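Local coordinates for membrane-fusion protein (Streptococcus pneumoniae, PDB 5XU0) that probably serves as the membrane-fusion (adaptor) subunit of a MacAB-like efflux pump, assembling with copies of itself into a channel for exported substrates, at residues S2-A11 against L252-K263; N13-K23 against A139-E147. The protein carries 2 engineered substitutions. One frame throughout, in Å; residues are numbered along the deposited sequence.

Contact 1: S2-A11 against L252-K263. Engineered in segment 252-263: Met260 (natural residue Ile).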
loop_
_atom_site.group_PDB
_atom_site.type_symbol
_atom_site.label_atom_id
_atom_site.label_comp_id
_atom_site.label_asym_id
_atom_site.label_seq_id
_atom_site.Cartn_x
_atom_site.Cartn_y
_atom_site.Cartn_z
ATOM N N SER B 2 -4.702 53.950 0.807
ATOM C CA SER B 2 -5.177 52.634 0.397
ATOM C C SER B 2 -4.098 51.574 0.610
ATOM O O SER B 2 -3.052 51.850 1.193
ATOM C CB SER B 2 -5.627 52.661 -1.066
ATOM O OG SER B 2 -4.548 52.951 -1.933
ATOM N N VAL B 3 -4.361 50.357 0.135
ATOM C CA VAL B 3 -3.476 49.216 0.351
ATOM C C VAL B 3 -3.371 48.439 -0.954
ATOM O O VAL B 3 -4.389 48.134 -1.584
ATOM C CB VAL B 3 -3.989 48.302 1.482
ATOM C CG1 VAL B 3 -3.385 46.912 1.363
ATOM C CG2 VAL B 3 -3.692 48.910 2.849
ATOM N N LEU B 4 -2.147 48.119 -1.367
ATOM C CA LEU B 4 -1.919 47.379 -2.599
ATOM C C LEU B 4 -1.504 45.951 -2.302
ATOM O O LEU B 4 -0.740 45.692 -1.366
ATOM C CB LEU B 4 -0.854 48.032 -3.477
ATOM C CG LEU B 4 -1.121 49.482 -3.829
ATOM C CD1 LEU B 4 -0.217 50.280 -2.964
ATOM C CD2 LEU B 4 -0.861 49.748 -5.301
ATOM N N LEU B 5 -2.004 45.035 -3.125
ATOM C CA LEU B 5 -1.755 43.614 -2.977
ATOM C C LEU B 5 -1.538 43.010 -4.354
ATOM O O LEU B 5 -2.040 43.521 -5.359
ATOM C CB LEU B 5 -2.925 42.920 -2.269
ATOM C CG LEU B 5 -3.291 43.521 -0.912
ATOM C CD1 LEU B 5 -4.651 43.048 -0.432
ATOM C CD2 LEU B 5 -2.204 43.208 0.105
ATOM N N SER B 6 -0.768 41.930 -4.395
ATOM C CA SER B 6 -0.659 41.108 -5.587
ATOM C C SER B 6 -1.575 39.897 -5.447
ATOM O O SER B 6 -2.059 39.578 -4.359
ATOM C CB SER B 6 0.787 40.663 -5.817
ATOM O OG SER B 6 1.493 41.619 -6.587
ATOM N N GLY B 7 -1.818 39.232 -6.567
ATOM C CA GLY B 7 -2.669 38.058 -6.555
ATOM C C GLY B 7 -2.772 37.487 -7.950
ATOM O O GLY B 7 -2.378 38.116 -8.937
ATOM N N THR B 8 -3.311 36.274 -8.018
ATOM C CA THR B 8 -3.494 35.599 -9.292
ATOM C C THR B 8 -4.970 35.309 -9.525
ATOM O O THR B 8 -5.748 35.119 -8.579
ATOM C CB THR B 8 -2.685 34.298 -9.365
ATOM O OG1 THR B 8 -3.035 33.449 -8.268
ATOM C CG2 THR B 8 -1.198 34.597 -9.310
ATOM N N VAL B 9 -5.342 35.298 -10.806
ATOM C CA VAL B 9 -6.704 34.978 -11.217
ATOM C C VAL B 9 -6.890 33.472 -11.099
ATOM O O VAL B 9 -6.285 32.698 -11.846
ATOM C CB VAL B 9 -7.002 35.468 -12.637
ATOM C CG1 VAL B 9 -8.489 35.321 -12.946
ATOM C CG2 VAL B 9 -6.565 36.910 -12.795
ATOM N N THR B 10 -7.710 33.054 -10.146
ATOM C CA THR B 10 -8.033 31.655 -9.957
ATOM C C THR B 10 -9.529 31.460 -10.134
ATOM O O THR B 10 -10.323 32.401 -10.029
ATOM C CB THR B 10 -7.605 31.159 -8.571
ATOM O OG1 THR B 10 -8.671 31.382 -7.638
ATOM C CG2 THR B 10 -6.369 31.899 -8.096
ATOM N N ALA B 11 -9.910 30.225 -10.409
ATOM C CA ALA B 11 -11.322 29.909 -10.469
ATOM C C ALA B 11 -11.840 29.575 -9.078
ATOM O O ALA B 11 -11.076 29.318 -8.144
ATOM C CB ALA B 11 -11.579 28.752 -11.421
ATOM N N LEU B 252 -10.476 38.388 -19.463
ATOM C CA LEU B 252 -9.681 38.105 -18.273
ATOM C C LEU B 252 -9.725 36.605 -18.016
ATOM O O LEU B 252 -10.782 36.057 -17.684
ATOM C CB LEU B 252 -10.228 38.877 -17.076
ATOM C CG LEU B 252 -9.543 38.696 -15.721
ATOM C CD1 LEU B 252 -8.222 39.461 -15.659
ATOM C CD2 LEU B 252 -10.482 39.111 -14.591
ATOM N N LYS B 253 -8.581 35.941 -18.160
ATOM C CA LYS B 253 -8.498 34.493 -18.056
ATOM C C LYS B 253 -7.631 34.084 -16.871
ATOM O O LYS B 253 -6.717 34.813 -16.472
ATOM C CB LYS B 253 -7.963 33.888 -19.359
ATOM C CG LYS B 253 -8.499 34.584 -20.599
ATOM C CD LYS B 253 -9.411 33.658 -21.394
ATOM C CE LYS B 253 -9.414 33.996 -22.880
ATOM N NZ LYS B 253 -9.983 32.896 -23.712
ATOM N N GLN B 254 -7.939 32.909 -16.315
ATOM C CA GLN B 254 -7.324 32.458 -15.072
ATOM C C GLN B 254 -5.805 32.404 -15.193
ATOM O O GLN B 254 -5.247 32.261 -16.284
ATOM C CB GLN B 254 -7.856 31.080 -14.693
ATOM C CG GLN B 254 -9.274 30.804 -15.152
ATOM C CD GLN B 254 -9.803 29.478 -14.645
ATOM O OE1 GLN B 254 -9.248 28.888 -13.717
ATOM N NE2 GLN B 254 -10.882 28.998 -15.256
ATOM N N GLY B 255 -5.134 32.510 -14.045
ATOM C CA GLY B 255 -3.687 32.506 -13.990
ATOM C C GLY B 255 -3.034 33.851 -14.219
ATOM O O GLY B 255 -1.824 33.977 -13.991
ATOM N N PHE B 256 -3.790 34.856 -14.653
ATOM C CA PHE B 256 -3.219 36.168 -14.929
ATOM C C PHE B 256 -2.653 36.793 -13.658
ATOM O O PHE B 256 -3.307 36.804 -12.612
ATOM C CB PHE B 256 -4.280 37.089 -15.532
ATOM C CG PHE B 256 -4.403 36.985 -17.024
ATOM C CD1 PHE B 256 -3.438 36.330 -17.771
ATOM C CD2 PHE B 256 -5.479 37.558 -17.684
ATOM C CE1 PHE B 256 -3.549 36.238 -19.147
ATOM C CE2 PHE B 256 -5.596 37.471 -19.059
ATOM C CZ PHE B 256 -4.629 36.810 -19.791
ATOM N N SER B 257 -1.431 37.311 -13.752
ATOM C CA SER B 257 -0.888 38.106 -12.661
ATOM C C SER B 257 -1.585 39.461 -12.626
ATOM O O SER B 257 -1.907 40.039 -13.667
ATOM C CB SER B 257 0.619 38.279 -12.814
ATOM O OG SER B 257 1.238 38.373 -11.542
ATOM N N VAL B 258 -1.818 39.967 -11.419
ATOM C CA VAL B 258 -2.748 41.070 -11.210
ATOM C C VAL B 258 -2.212 41.964 -10.099
ATOM O O VAL B 258 -1.653 41.480 -9.109
ATOM C CB VAL B 258 -4.160 40.525 -10.894
ATOM C CG1 VAL B 258 -4.949 41.490 -10.034
ATOM C CG2 VAL B 258 -4.910 40.222 -12.186
ATOM N N ASN B 259 -2.374 43.276 -10.272
ATOM C CA ASN B 259 -1.955 44.270 -9.290
ATOM C C ASN B 259 -3.180 45.028 -8.804
ATOM O O ASN B 259 -4.000 45.470 -9.615
ATOM C CB ASN B 259 -0.928 45.224 -9.890
ATOM C CG ASN B 259 0.228 44.493 -10.534
ATOM O OD1 ASN B 259 1.124 43.998 -9.847
ATOM N ND2 ASN B 259 0.206 44.402 -11.860
HETATM N N MSE B 260 -3.302 45.177 -7.488
HETATM C CA MSE B 260 -4.560 45.623 -6.896
HETATM C C MSE B 260 -4.425 46.766 -5.899
HETATM O O MSE B 260 -3.408 46.899 -5.227
HETATM C CB MSE B 260 -5.243 44.447 -6.203
HETATM C CG MSE B 260 -4.849 43.089 -6.748
HETATM SE SE MSE B 260 -6.248 41.795 -6.448
HETATM C CE MSE B 260 -6.366 41.984 -4.512
ATOM N N GLU B 261 -5.478 47.575 -5.801
ATOM C CA GLU B 261 -5.573 48.655 -4.828
ATOM C C GLU B 261 -6.852 48.467 -4.026
ATOM O O GLU B 261 -7.944 48.424 -4.603
ATOM C CB GLU B 261 -5.567 50.019 -5.522
ATOM C CG GLU B 261 -5.332 51.189 -4.588
ATOM C CD GLU B 261 -5.296 52.511 -5.322
ATOM O OE1 GLU B 261 -5.111 52.499 -6.558
ATOM O OE2 GLU B 261 -5.453 53.561 -4.663
ATOM N N VAL B 262 -6.722 48.343 -2.707
ATOM C CA VAL B 262 -7.873 48.197 -1.823
ATOM C C VAL B 262 -8.248 49.570 -1.294
ATOM O O VAL B 262 -7.451 50.223 -0.609
ATOM C CB VAL B 262 -7.594 47.231 -0.664
ATOM C CG1 VAL B 262 -8.868 47.051 0.149
ATOM C CG2 VAL B 262 -7.083 45.909 -1.192
ATOM N N LYS B 263 -9.468 49.998 -1.593
ATOM C CA LYS B 263 -9.919 51.328 -1.212
ATOM C C LYS B 263 -10.114 51.426 0.296
ATOM O O LYS B 263 -10.761 50.568 0.907
ATOM C CB LYS B 263 -11.226 51.659 -1.930
ATOM C CG LYS B 263 -11.719 53.070 -1.698
ATOM C CD LYS B 263 -10.645 54.103 -2.008
ATOM C CE LYS B 263 -11.251 55.496 -2.027
ATOM N NZ LYS B 263 -10.233 56.565 -1.866
#
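Phe256 meets Val9 through its CB, not its ring: the two side chains run alongside each other in a common direction, with Phe256 CB 3.6 Å from Val9 CG2. With CG beside the backbone N (chi1 -87°), the ring is carried away from the 2-11 segment. One of its faces is overlain toward the rim by the Lys253 backbone carbon, and Leu252 CD1 sits in plane at its edge. The amide of Gln254 offers OE1 to the methyl of Ala11, with OE1 3.3 Å from Ala11 CB. At the far end, Ser2 OG hydrogen-bonds Glu261 OE2 (2.9 Å) on the anti side of the carboxylate, 25° out of its plane; an extended Glu261 chain brings the group there.

Between these ends the backbones pair antiparallel from Val3-Val262 to Thr8-Ser257. Two bonds join Leu5 and Met260: the Leu5 N to Met260 O bond (3.1 Å) arrives from above the carbonyl plane. The two at Gly7-Val258 are weak. Val9, still in strand 3-10, carries the bonding past the start of strand 257-262, its N bonding Phe256 O (3.1 Å), Phe256 being the last residue of a type II turn that starts at Lys253.

Side chains alternate. Leu4, Ser6, Thr8, Ser257, Asn259 and Glu261 form an exposed face. On the other, Leu5 CD1 reaches Val262 CG2 (3.8 Å) and Val9 CG2 reaches Val258 CG2 (3.8 Å); the engineered selenomethionine Met260 also packs here, against Phe199 and Tyr241. With strands 178-183 and 196-201 flanking the pair, the first and last strands of the chain close a six-stranded antiparallel barrel, the beta-barrel domain of a membrane-fusion protein.

Contact 2: N13-K23 against A139-E147. Engineered in segment 139-147: Met140 (natural residue Thr).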
loop_
_atom_site.group_PDB
_atom_site.type_symbol
_atom_site.label_atom_id
_atom_site.label_comp_id
_atom_site.label_asym_id
_atom_site.label_seq_id
_atom_site.Cartn_x
_atom_site.Cartn_y
_atom_site.Cartn_z
ATOM N N ASN B 13 -14.819 27.293 -8.567
ATOM C CA ASN B 13 -15.369 25.948 -8.517
ATOM C C ASN B 13 -14.622 25.050 -9.490
ATOM O O ASN B 13 -14.387 25.431 -10.641
ATOM C CB ASN B 13 -16.862 25.970 -8.845
ATOM C CG ASN B 13 -17.635 26.913 -7.949
ATOM O OD1 ASN B 13 -17.534 26.844 -6.723
ATOM N ND2 ASN B 13 -18.406 27.810 -8.556
ATOM N N GLU B 14 -14.253 23.861 -9.022
ATOM C CA GLU B 14 -13.563 22.889 -9.851
ATOM C C GLU B 14 -13.909 21.495 -9.353
ATOM O O GLU B 14 -14.507 21.320 -8.288
ATOM C CB GLU B 14 -12.048 23.112 -9.834
ATOM C CG GLU B 14 -11.450 23.094 -8.438
ATOM C CD GLU B 14 -9.952 22.881 -8.445
ATOM O OE1 GLU B 14 -9.432 22.345 -9.445
ATOM O OE2 GLU B 14 -9.295 23.243 -7.445
ATOM N N GLN B 15 -13.521 20.497 -10.142
ATOM C CA GLN B 15 -13.792 19.108 -9.813
ATOM C C GLN B 15 -12.747 18.218 -10.465
ATOM O O GLN B 15 -12.495 18.322 -11.673
ATOM C CB GLN B 15 -15.195 18.690 -10.264
ATOM C CG GLN B 15 -15.585 17.291 -9.829
ATOM C CD GLN B 15 -16.881 16.824 -10.451
ATOM O OE1 GLN B 15 -17.026 16.802 -11.672
ATOM N NE2 GLN B 15 -17.832 16.437 -9.611
ATOM N N TYR B 16 -12.132 17.367 -9.648
ATOM C CA TYR B 16 -11.289 16.277 -10.105
ATOM C C TYR B 16 -12.051 14.970 -9.949
ATOM O O TYR B 16 -12.681 14.728 -8.914
ATOM C CB TYR B 16 -9.988 16.191 -9.300
ATOM C CG TYR B 16 -9.102 17.415 -9.336
ATOM C CD1 TYR B 16 -8.095 17.537 -10.284
ATOM C CD2 TYR B 16 -9.249 18.432 -8.400
ATOM C CE1 TYR B 16 -7.270 18.646 -10.313
ATOM C CE2 TYR B 16 -8.428 19.547 -8.421
ATOM C CZ TYR B 16 -7.441 19.647 -9.380
ATOM O OH TYR B 16 -6.621 20.753 -9.407
ATOM N N VAL B 17 -11.999 14.127 -10.972
ATOM C CA VAL B 17 -12.448 12.749 -10.850
ATOM C C VAL B 17 -11.225 11.870 -11.078
ATOM O O VAL B 17 -10.586 11.912 -12.145
ATOM C CB VAL B 17 -13.623 12.404 -11.785
ATOM C CG1 VAL B 17 -14.735 13.438 -11.628
ATOM C CG2 VAL B 17 -13.221 12.251 -13.239
ATOM N N TYR B 18 -10.850 11.151 -10.026
ATOM C CA TYR B 18 -9.732 10.224 -10.006
ATOM C C TYR B 18 -10.246 8.812 -10.232
ATOM O O TYR B 18 -11.410 8.506 -9.964
ATOM C CB TYR B 18 -8.984 10.276 -8.667
ATOM C CG TYR B 18 -8.652 11.661 -8.146
ATOM C CD1 TYR B 18 -7.523 12.338 -8.583
ATOM C CD2 TYR B 18 -9.452 12.279 -7.190
ATOM C CE1 TYR B 18 -7.208 13.592 -8.092
ATOM C CE2 TYR B 18 -9.142 13.534 -6.695
ATOM C CZ TYR B 18 -8.021 14.187 -7.150
ATOM O OH TYR B 18 -7.706 15.440 -6.664
ATOM N N PHE B 19 -9.361 7.948 -10.718
ATOM C CA PHE B 19 -9.717 6.552 -10.920
ATOM C C PHE B 19 -10.077 5.892 -9.592
ATOM O O PHE B 19 -9.523 6.218 -8.538
ATOM C CB PHE B 19 -8.562 5.805 -11.587
ATOM C CG PHE B 19 -8.876 4.376 -11.918
ATOM C CD1 PHE B 19 -9.560 4.054 -13.078
ATOM C CD2 PHE B 19 -8.487 3.353 -11.069
ATOM C CE1 PHE B 19 -9.852 2.740 -13.385
ATOM C CE2 PHE B 19 -8.775 2.036 -11.370
ATOM C CZ PHE B 19 -9.458 1.729 -12.530
ATOM N N ASP B 20 -11.022 4.955 -9.651
ATOM C CA ASP B 20 -11.471 4.221 -8.469
ATOM C C ASP B 20 -11.569 2.747 -8.835
ATOM O O ASP B 20 -12.491 2.343 -9.551
ATOM C CB ASP B 20 -12.812 4.751 -7.964
ATOM C CG ASP B 20 -13.167 4.229 -6.583
ATOM O OD1 ASP B 20 -12.517 3.268 -6.115
ATOM O OD2 ASP B 20 -14.106 4.775 -5.968
ATOM N N ALA B 21 -10.620 1.947 -8.340
ATOM C CA ALA B 21 -10.624 0.513 -8.608
ATOM C C ALA B 21 -11.837 -0.176 -7.996
ATOM O O ALA B 21 -12.348 -1.148 -8.563
ATOM C CB ALA B 21 -9.342 -0.118 -8.076
ATOM N N SER B 22 -12.308 0.310 -6.844
ATOM C CA SER B 22 -13.466 -0.281 -6.186
ATOM C C SER B 22 -14.747 -0.129 -6.995
ATOM O O SER B 22 -15.762 -0.733 -6.634
ATOM C CB SER B 22 -13.650 0.338 -4.800
ATOM O OG SER B 22 -14.362 1.560 -4.877
ATOM N N LYS B 23 -14.730 0.665 -8.064
ATOM C CA LYS B 23 -15.850 0.735 -8.988
ATOM C C LYS B 23 -15.689 -0.206 -10.173
ATOM O O LYS B 23 -16.639 -0.376 -10.942
ATOM C CB LYS B 23 -16.041 2.174 -9.484
ATOM C CG LYS B 23 -16.348 3.162 -8.363
ATOM C CD LYS B 23 -17.081 4.397 -8.866
ATOM C CE LYS B 23 -17.517 5.280 -7.702
ATOM N NZ LYS B 23 -18.709 6.114 -8.027
ATOM N N ALA B 139 -23.794 4.350 -9.364
ATOM C CA ALA B 139 -22.424 4.724 -9.016
ATOM C C ALA B 139 -21.413 4.351 -10.094
ATOM O O ALA B 139 -20.205 4.480 -9.855
ATOM C CB ALA B 139 -22.020 4.083 -7.687
HETATM N N MSE B 140 -21.861 3.891 -11.259
HETATM C CA MSE B 140 -20.959 3.518 -12.341
HETATM C C MSE B 140 -20.891 4.634 -13.373
HETATM O O MSE B 140 -20.254 4.498 -14.418
HETATM C CB MSE B 140 -21.415 2.212 -12.990
HETATM C CG MSE B 140 -21.571 1.074 -11.999
HETATM SE SE MSE B 140 -19.880 0.596 -11.173
HETATM C CE MSE B 140 -19.158 -0.403 -12.665
ATOM N N THR B 141 -21.572 5.736 -13.069
ATOM C CA THR B 141 -21.526 6.956 -13.869
ATOM C C THR B 141 -21.295 8.116 -12.913
ATOM O O THR B 141 -22.173 8.444 -12.110
ATOM C CB THR B 141 -22.819 7.166 -14.666
ATOM O OG1 THR B 141 -23.945 7.138 -13.776
ATOM C CG2 THR B 141 -22.988 6.090 -15.732
ATOM N N VAL B 142 -20.125 8.726 -12.986
ATOM C CA VAL B 142 -19.807 9.875 -12.147
ATOM C C VAL B 142 -20.284 11.140 -12.845
ATOM O O VAL B 142 -20.087 11.316 -14.054
ATOM C CB VAL B 142 -18.300 9.921 -11.832
ATOM C CG1 VAL B 142 -18.019 10.895 -10.708
ATOM C CG2 VAL B 142 -17.815 8.529 -11.436
ATOM N N LEU B 143 -20.923 12.021 -12.079
ATOM C CA LEU B 143 -21.563 13.218 -12.604
ATOM C C LEU B 143 -20.814 14.468 -12.158
ATOM O O LEU B 143 -20.057 14.456 -11.184
ATOM C CB LEU B 143 -23.024 13.295 -12.150
ATOM C CG LEU B 143 -23.831 12.003 -12.257
ATOM C CD1 LEU B 143 -25.231 12.215 -11.709
ATOM C CD2 LEU B 143 -23.882 11.518 -13.698
ATOM N N SER B 144 -21.041 15.557 -12.889
ATOM C CA SER B 144 -20.345 16.809 -12.628
ATOM C C SER B 144 -21.041 17.572 -11.510
ATOM O O SER B 144 -22.264 17.542 -11.387
ATOM C CB SER B 144 -20.290 17.668 -13.891
ATOM O OG SER B 144 -20.103 19.037 -13.572
ATOM N N THR B 145 -20.252 18.258 -10.690
ATOM C CA THR B 145 -20.775 18.988 -9.545
ATOM C C THR B 145 -21.008 20.464 -9.834
ATOM O O THR B 145 -21.359 21.212 -8.916
ATOM C CB THR B 145 -19.844 18.839 -8.344
ATOM O OG1 THR B 145 -18.485 18.851 -8.780
ATOM C CG2 THR B 145 -20.125 17.542 -7.607
ATOM N N LEU B 146 -20.865 20.893 -11.083
ATOM C CA LEU B 146 -20.922 22.322 -11.360
ATOM C C LEU B 146 -21.012 22.556 -12.859
ATOM O O LEU B 146 -20.626 21.706 -13.667
ATOM C CB LEU B 146 -19.695 23.044 -10.798
ATOM C CG LEU B 146 -18.365 22.567 -11.389
ATOM C CD1 LEU B 146 -17.418 23.734 -11.649
ATOM C CD2 LEU B 146 -17.706 21.542 -10.480
ATOM N N GLU B 147 -21.540 23.725 -13.216
ATOM C CA GLU B 147 -21.307 24.272 -14.544
ATOM C C GLU B 147 -19.823 24.560 -14.705
ATOM O O GLU B 147 -19.223 25.249 -13.875
ATOM C CB GLU B 147 -22.109 25.556 -14.746
ATOM C CG GLU B 147 -23.567 25.348 -15.104
ATOM C CD GLU B 147 -24.478 25.410 -13.895
ATOM O OE1 GLU B 147 -24.271 24.623 -12.946
ATOM O OE2 GLU B 147 -25.399 26.256 -13.891
#
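Leu146 and Gln15 make the close-packed end of this contact. The two methyl branches of Leu146 divide their work: CD1 lies 3.6 Å from Asn13 CB, whereas CD2 lies 3.8 Å from Gln15 CB. Gln15, buried and extended with CG opposite the backbone N (chi1 -174°), runs past Thr145 at an angle and lays its amide along the 143-145 backbone. There NE2 gives a weak hydrogen bond to Leu143 O (3.4 Å), and OE1 approaches Ser144 CA. Because NE2 also lies near the Thr145 N, another donor, the assignment of the amide ends is doubtful. Within the 139-147 segment, Ser144 OG accepts from Leu146 N (3.2 Å), an ST turn.

Packing thins in the middle, where Val17 CG1 and Val142 CG1 stand 4.3 Å apart and the backbones are too distant to pair. Leu143 points away from strand 14-18 and is exposed. Strand 14-18 instead bonds to strand 167-172, while Val142 rests on Val44 of strand 42-46, so two sheets face each other here.

At the remaining end the engineered selenomethionine Met140 lies by the Lys23 carbonyl, and Lys23 stretches out so that NZ hydrogen-bonds Ala139 O (2.9 Å), the donor tilted 17° from the carbonyl plane. Ala139 directly follows helix 109-138, so the ammonium group sits where the negative end of the helix dipole would probably favour a positive charge.

In the fold
Contacts 1 and 2 illustrate how an elongated adaptor is built from a chain that goes out and returns. Their segments 2-11 and 13-23 practically adjoin, yet the contact centres are 31 Å apart: contact 2 lies about 6 Å from the centre of the chain, contact 1 about 28 Å. The partners of the two early strands come from very different points in the sequence, and residues 139-147 fall within the span that contact 1 joins. Contact 1 belongs to the barrel at one end; contact 2 belongs to the sandwich next to the long helical pair 49-77 and 109-138. Other subunits touch both: Tyr239 of the second subunit at contact 1, Asn156 of the third at contact 2.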